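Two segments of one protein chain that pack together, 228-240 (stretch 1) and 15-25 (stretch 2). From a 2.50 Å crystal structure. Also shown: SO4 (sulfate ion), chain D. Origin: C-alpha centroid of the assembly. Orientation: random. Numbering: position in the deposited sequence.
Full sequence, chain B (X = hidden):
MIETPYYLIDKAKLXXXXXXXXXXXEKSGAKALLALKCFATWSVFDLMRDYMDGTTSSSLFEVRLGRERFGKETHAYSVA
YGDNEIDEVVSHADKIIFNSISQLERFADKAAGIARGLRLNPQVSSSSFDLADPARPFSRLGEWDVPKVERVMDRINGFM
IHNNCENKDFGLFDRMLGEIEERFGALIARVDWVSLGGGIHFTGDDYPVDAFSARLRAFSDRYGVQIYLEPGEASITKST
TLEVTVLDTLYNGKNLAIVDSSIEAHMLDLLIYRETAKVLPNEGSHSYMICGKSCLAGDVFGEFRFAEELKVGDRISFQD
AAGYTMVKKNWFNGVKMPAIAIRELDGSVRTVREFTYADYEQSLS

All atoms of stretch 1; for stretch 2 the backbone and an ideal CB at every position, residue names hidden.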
# COMPACT_ATOMS: atom_id res chain seq x y z
N TYR B 228 -4.47 18.19 -24.92
CA TYR B 228 -3.85 17.02 -24.29
C TYR B 228 -4.89 16.16 -23.57
O TYR B 228 -5.77 16.66 -22.89
CB TYR B 228 -2.77 17.44 -23.32
CG TYR B 228 -1.59 18.00 -24.05
CD1 TYR B 228 -0.56 17.16 -24.49
CD2 TYR B 228 -1.52 19.35 -24.32
CE1 TYR B 228 0.54 17.68 -25.17
CE2 TYR B 228 -0.44 19.88 -25.00
CZ TYR B 228 0.58 19.06 -25.43
OH TYR B 228 1.63 19.63 -26.13
N LEU B 229 -4.77 14.86 -23.78
CA LEU B 229 -5.51 13.90 -23.01
C LEU B 229 -4.48 13.24 -22.12
O LEU B 229 -3.32 13.08 -22.51
CB LEU B 229 -6.15 12.90 -23.94
CG LEU B 229 -7.29 13.36 -24.85
CD1 LEU B 229 -7.65 12.25 -25.79
CD2 LEU B 229 -8.53 13.81 -24.07
N GLU B 230 -4.91 12.85 -20.91
CA GLU B 230 -4.03 12.14 -19.95
C GLU B 230 -4.57 10.76 -19.62
O GLU B 230 -4.94 10.48 -18.49
CB GLU B 230 -3.94 12.93 -18.66
CG GLU B 230 -3.14 14.21 -18.70
CD GLU B 230 -3.32 15.03 -17.41
OE1 GLU B 230 -3.47 14.44 -16.30
OE2 GLU B 230 -3.32 16.28 -17.50
N PRO B 231 -4.66 9.87 -20.62
CA PRO B 231 -5.30 8.61 -20.20
C PRO B 231 -4.45 7.76 -19.26
O PRO B 231 -3.36 7.33 -19.62
CB PRO B 231 -5.45 7.87 -21.52
CG PRO B 231 -4.31 8.46 -22.42
CD PRO B 231 -4.33 9.90 -22.06
N GLY B 232 -4.98 7.48 -18.07
CA GLY B 232 -4.39 6.46 -17.19
C GLY B 232 -5.02 5.10 -17.45
O GLY B 232 -4.58 4.32 -18.31
N GLU B 233 -6.09 4.84 -16.73
CA GLU B 233 -6.88 3.62 -16.89
C GLU B 233 -7.19 3.27 -18.34
O GLU B 233 -7.15 2.09 -18.73
CB GLU B 233 -8.17 3.73 -16.09
CG GLU B 233 -8.90 2.38 -15.96
CD GLU B 233 -8.20 1.35 -15.02
OE1 GLU B 233 -7.58 1.76 -14.00
OE2 GLU B 233 -8.29 0.13 -15.33
N ALA B 234 -7.50 4.26 -19.16
CA ALA B 234 -7.89 3.91 -20.52
C ALA B 234 -6.75 3.32 -21.40
O ALA B 234 -7.01 2.63 -22.40
CB ALA B 234 -8.56 5.09 -21.20
N SER B 235 -5.50 3.56 -21.03
CA SER B 235 -4.38 2.96 -21.74
C SER B 235 -4.26 1.46 -21.51
O SER B 235 -3.79 0.71 -22.37
CB SER B 235 -3.08 3.61 -21.27
OG SER B 235 -3.18 5.00 -21.42
N ILE B 236 -4.71 1.03 -20.34
CA ILE B 236 -4.25 -0.20 -19.78
C ILE B 236 -5.41 -1.17 -19.47
O ILE B 236 -5.19 -2.30 -19.01
CB ILE B 236 -3.36 0.15 -18.57
CG1 ILE B 236 -2.04 -0.52 -18.70
CG2 ILE B 236 -4.03 0.04 -17.17
CD1 ILE B 236 -1.13 0.28 -19.55
N THR B 237 -6.62 -0.68 -19.74
CA THR B 237 -7.88 -1.35 -19.48
C THR B 237 -7.87 -2.77 -20.06
O THR B 237 -7.50 -2.97 -21.21
CB THR B 237 -9.07 -0.47 -20.03
OG1 THR B 237 -10.31 -0.83 -19.40
CG2 THR B 237 -9.24 -0.59 -21.55
N LYS B 238 -8.25 -3.75 -19.24
CA LYS B 238 -8.44 -5.15 -19.70
C LYS B 238 -7.19 -5.77 -20.36
O LYS B 238 -7.30 -6.76 -21.09
CB LYS B 238 -9.63 -5.24 -20.67
CG LYS B 238 -10.97 -4.90 -20.02
CD LYS B 238 -12.06 -4.80 -21.07
CE LYS B 238 -12.81 -3.45 -20.96
NZ LYS B 238 -13.58 -3.30 -19.67
N SER B 239 -6.03 -5.18 -20.11
CA SER B 239 -4.83 -5.62 -20.77
C SER B 239 -4.09 -6.63 -19.96
O SER B 239 -3.32 -7.42 -20.51
CB SER B 239 -3.87 -4.47 -21.04
OG SER B 239 -3.13 -4.19 -19.86
N THR B 240 -4.30 -6.59 -18.64
CA THR B 240 -3.43 -7.29 -17.72
C THR B 240 -4.22 -8.12 -16.71
O THR B 240 -5.26 -7.71 -16.27
CB THR B 240 -2.56 -6.26 -16.97
OG1 THR B 240 -1.83 -5.46 -17.94
CG2 THR B 240 -1.57 -6.91 -15.98
N UNK B 15 -1.72 -3.56 -27.06
CA UNK B 15 -1.68 -2.98 -28.40
C UNK B 15 -3.05 -2.56 -28.93
O UNK B 15 -3.16 -1.48 -29.52
CB UNK B 15 -1.05 -3.98 -29.37
N UNK B 16 -4.07 -3.40 -28.74
CA UNK B 16 -5.45 -3.05 -29.08
C UNK B 16 -5.73 -1.64 -28.52
O UNK B 16 -6.15 -0.77 -29.26
CB UNK B 16 -6.44 -4.08 -28.52
N UNK B 17 -5.40 -1.38 -27.25
CA UNK B 17 -5.63 -0.08 -26.63
C UNK B 17 -4.82 1.01 -27.28
O UNK B 17 -5.29 2.13 -27.48
CB UNK B 17 -5.31 -0.14 -25.14
N UNK B 18 -3.59 0.67 -27.60
CA UNK B 18 -2.70 1.63 -28.15
C UNK B 18 -3.20 2.09 -29.51
O UNK B 18 -3.17 3.26 -29.81
CB UNK B 18 -1.29 1.05 -28.25
N UNK B 19 -3.75 1.18 -30.30
CA UNK B 19 -4.25 1.53 -31.62
C UNK B 19 -5.48 2.43 -31.55
O UNK B 19 -5.72 3.23 -32.47
CB UNK B 19 -4.58 0.26 -32.41
N UNK B 20 -6.26 2.30 -30.49
CA UNK B 20 -7.49 3.09 -30.41
C UNK B 20 -7.14 4.51 -29.99
O UNK B 20 -7.70 5.48 -30.49
CB UNK B 20 -8.49 2.47 -29.43
N UNK B 21 -6.16 4.62 -29.10
CA UNK B 21 -5.51 5.89 -28.78
C UNK B 21 -4.96 6.64 -30.03
O UNK B 21 -5.38 7.77 -30.31
CB UNK B 21 -4.37 5.63 -27.80
N UNK B 22 -4.07 6.01 -30.78
CA UNK B 22 -3.57 6.56 -32.05
C UNK B 22 -4.73 7.08 -32.97
O UNK B 22 -4.71 8.23 -33.47
CB UNK B 22 -2.76 5.49 -32.78
N UNK B 23 -5.74 6.23 -33.18
CA UNK B 23 -6.93 6.59 -33.95
C UNK B 23 -7.49 7.93 -33.46
O UNK B 23 -7.69 8.85 -34.24
CB UNK B 23 -7.99 5.49 -33.84
N UNK B 24 -7.69 8.06 -32.15
CA UNK B 24 -8.15 9.32 -31.58
C UNK B 24 -7.19 10.47 -31.89
O UNK B 24 -7.62 11.53 -32.33
CB UNK B 24 -8.32 9.18 -30.07
N UNK B 25 -5.89 10.26 -31.67
CA UNK B 25 -4.89 11.28 -31.94
C UNK B 25 -4.96 11.71 -33.41
O UNK B 25 -4.83 12.88 -33.74
CB UNK B 25 -3.49 10.76 -31.59
S SO4 D . -7.24 7.89 -14.97
O1 SO4 D . -8.56 7.99 -14.35
O2 SO4 D . -6.63 6.61 -14.68
O3 SO4 D . -7.49 8.01 -16.41
O4 SO4 D . -6.37 8.99 -14.54

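Backbone angles throughout 15-25 are helical, so the direction of each CA-to-CB bond relative to stretch 1 is the first discriminator; the helical backbone hydrogen bonds disfavour proline, and glycine is a poor helix former, but the angles select little else.

Position 15 points away, with nothing of stretch 1 within 5.5 Å of its ideal CB. Many helix-compatible side chains would do; it is Thr-15, whose OG1 is hydrogen-bonded elsewhere in the structure.

Position 16 has a sideways CB, also beyond 5.5 Å of stretch 1. A short side chain would leave the turn from Ile-236 to Ser-239 untouched, whereas a long one could reach its carbonyls, and a long donor such as lysine or arginine would suit. The residue is Arg-16. With chi1 at t, chi2 off its wells at -143° and chi3 at p, the chain bends so that its end comes nearer to stretch 1, and Arg-16 NH2 donates a weak hydrogen bond to Thr-237 O (3.1 Å, angle 126°). Ser-239 N lies at the edge of the guanidinium, 4.2 Å from Arg-16 NH2.

Position 17 is the most constrained. Its CB points toward stretch 1, and the ideal CB sits only 3.3 Å from Ser-235 O, which is tight. The CA of position 17 lies 5.9 Å from Ser-235 CA, leaving little room for bulk, while the carbonyls of Ser-235 and Thr-237 both offer acceptors. Alanine or serine would fit the space, but a short side chain with an NH2 group answers the acceptors better. Asn-17 does so: Asn-17 ND2 donates to Ser-235 O (2.8 Å, 150°) and to Thr-237 O (3.1 Å, 174°), so the two amide hydrogens serve two carbonyls and tie the helix to the turn.

At position 18 the CB is sideways and free of stretch 1. A long, flexible apolar chain, methionine above all, could bend back to Ser-235; leucine would stop short of its CB. It is selenomethionine, Met-18; with chi1 and chi2 both at m, Met-18 CE comes to 3.7 Å from Ser-235 CB.

Positions 19 and 20 are out of reach of stretch 1, which therefore sets no preference. Glu-19 and Arg-20 occupy them; neither side chain contacts stretch 1.

Position 21 points toward stretch 1, but its ideal CB has more than 5.5 Å of clearance, so a medium-sized apolar side chain would suit, being long enough to reach the Pro-231 ring. Leucine, isoleucine or methionine would serve. Ile-21 places CD1 4.2 Å from Pro-231 CG and 3.9 Å from Ser-235 OG, a hydroxyl already engaged as donor to Pro-231 O (2.9 Å).

Positions 22 and 23 are out of reach and unconstrained by this contact. They are Ala-22 and His-23.

Position 24 points toward stretch 1 again, its ideal CB 5.3 Å from Leu-229 CD1. That gap suits a small or medium apolar side chain, such as valine, isoleucine or leucine. Val-24, with chi1 at t, sets CG1 4.1 Å from Leu-229 CD1.

Position 25 is sideways and makes no contact, so stretch 1 is permissive; Arg-25 does not contact stretch 1, and its NE and NH2 are hydrogen-bonded elsewhere.

Stretch 2 (15-25) TRNMERIAHVR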
# COMPACT_ATOMS: atom_id res chain seq x y z
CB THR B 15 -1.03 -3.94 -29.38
OG1 THR B 15 0.31 -4.16 -28.96
CG2 THR B 15 -1.04 -3.37 -30.79
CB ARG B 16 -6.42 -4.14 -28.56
CG ARG B 16 -7.95 -3.94 -28.68
CD ARG B 16 -8.66 -4.54 -27.42
NE ARG B 16 -7.84 -4.20 -26.22
CZ ARG B 16 -8.05 -4.58 -24.95
NH1 ARG B 16 -9.09 -5.33 -24.61
NH2 ARG B 16 -7.20 -4.18 -24.01
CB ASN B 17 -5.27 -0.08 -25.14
CG ASN B 17 -6.21 -0.90 -24.29
OD1 ASN B 17 -7.28 -1.32 -24.74
ND2 ASN B 17 -5.81 -1.14 -23.05
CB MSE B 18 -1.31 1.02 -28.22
CG MSE B 18 -0.67 0.92 -26.82
SE MSE B 18 -0.41 2.69 -25.99
CE MSE B 18 -1.77 2.65 -24.58
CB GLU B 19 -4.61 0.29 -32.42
CG GLU B 19 -3.47 -0.64 -32.67
CD GLU B 19 -3.92 -1.98 -33.21
OE1 GLU B 19 -5.03 -2.47 -32.85
OE2 GLU B 19 -3.17 -2.57 -34.01
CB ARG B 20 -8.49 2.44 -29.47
CG ARG B 20 -8.77 1.00 -29.85
CD ARG B 20 -9.73 0.35 -28.88
NE ARG B 20 -10.40 -0.77 -29.51
CZ ARG B 20 -11.41 -1.45 -28.99
NH1 ARG B 20 -11.88 -1.13 -27.78
NH2 ARG B 20 -11.94 -2.45 -29.66
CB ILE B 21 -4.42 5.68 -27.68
CG1 ILE B 21 -5.13 5.36 -26.35
CG2 ILE B 21 -3.52 6.91 -27.56
CD1 ILE B 21 -4.27 5.28 -25.13
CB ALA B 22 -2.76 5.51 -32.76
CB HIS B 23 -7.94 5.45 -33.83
CG HIS B 23 -9.21 5.68 -34.58
ND1 HIS B 23 -9.42 5.21 -35.86
CD2 HIS B 23 -10.35 6.31 -34.22
CE1 HIS B 23 -10.63 5.55 -36.26
NE2 HIS B 23 -11.22 6.22 -35.28
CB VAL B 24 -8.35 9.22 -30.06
CG1 VAL B 24 -8.45 10.62 -29.43
CG2 VAL B 24 -9.55 8.34 -29.72
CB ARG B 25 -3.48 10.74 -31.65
CG ARG B 25 -3.30 10.29 -30.23
CD ARG B 25 -1.91 9.69 -29.93
NE ARG B 25 -0.81 10.34 -30.62
CZ ARG B 25 -0.17 9.80 -31.65
NH1 ARG B 25 -0.53 8.59 -32.10
NH2 ARG B 25 0.82 10.44 -32.25
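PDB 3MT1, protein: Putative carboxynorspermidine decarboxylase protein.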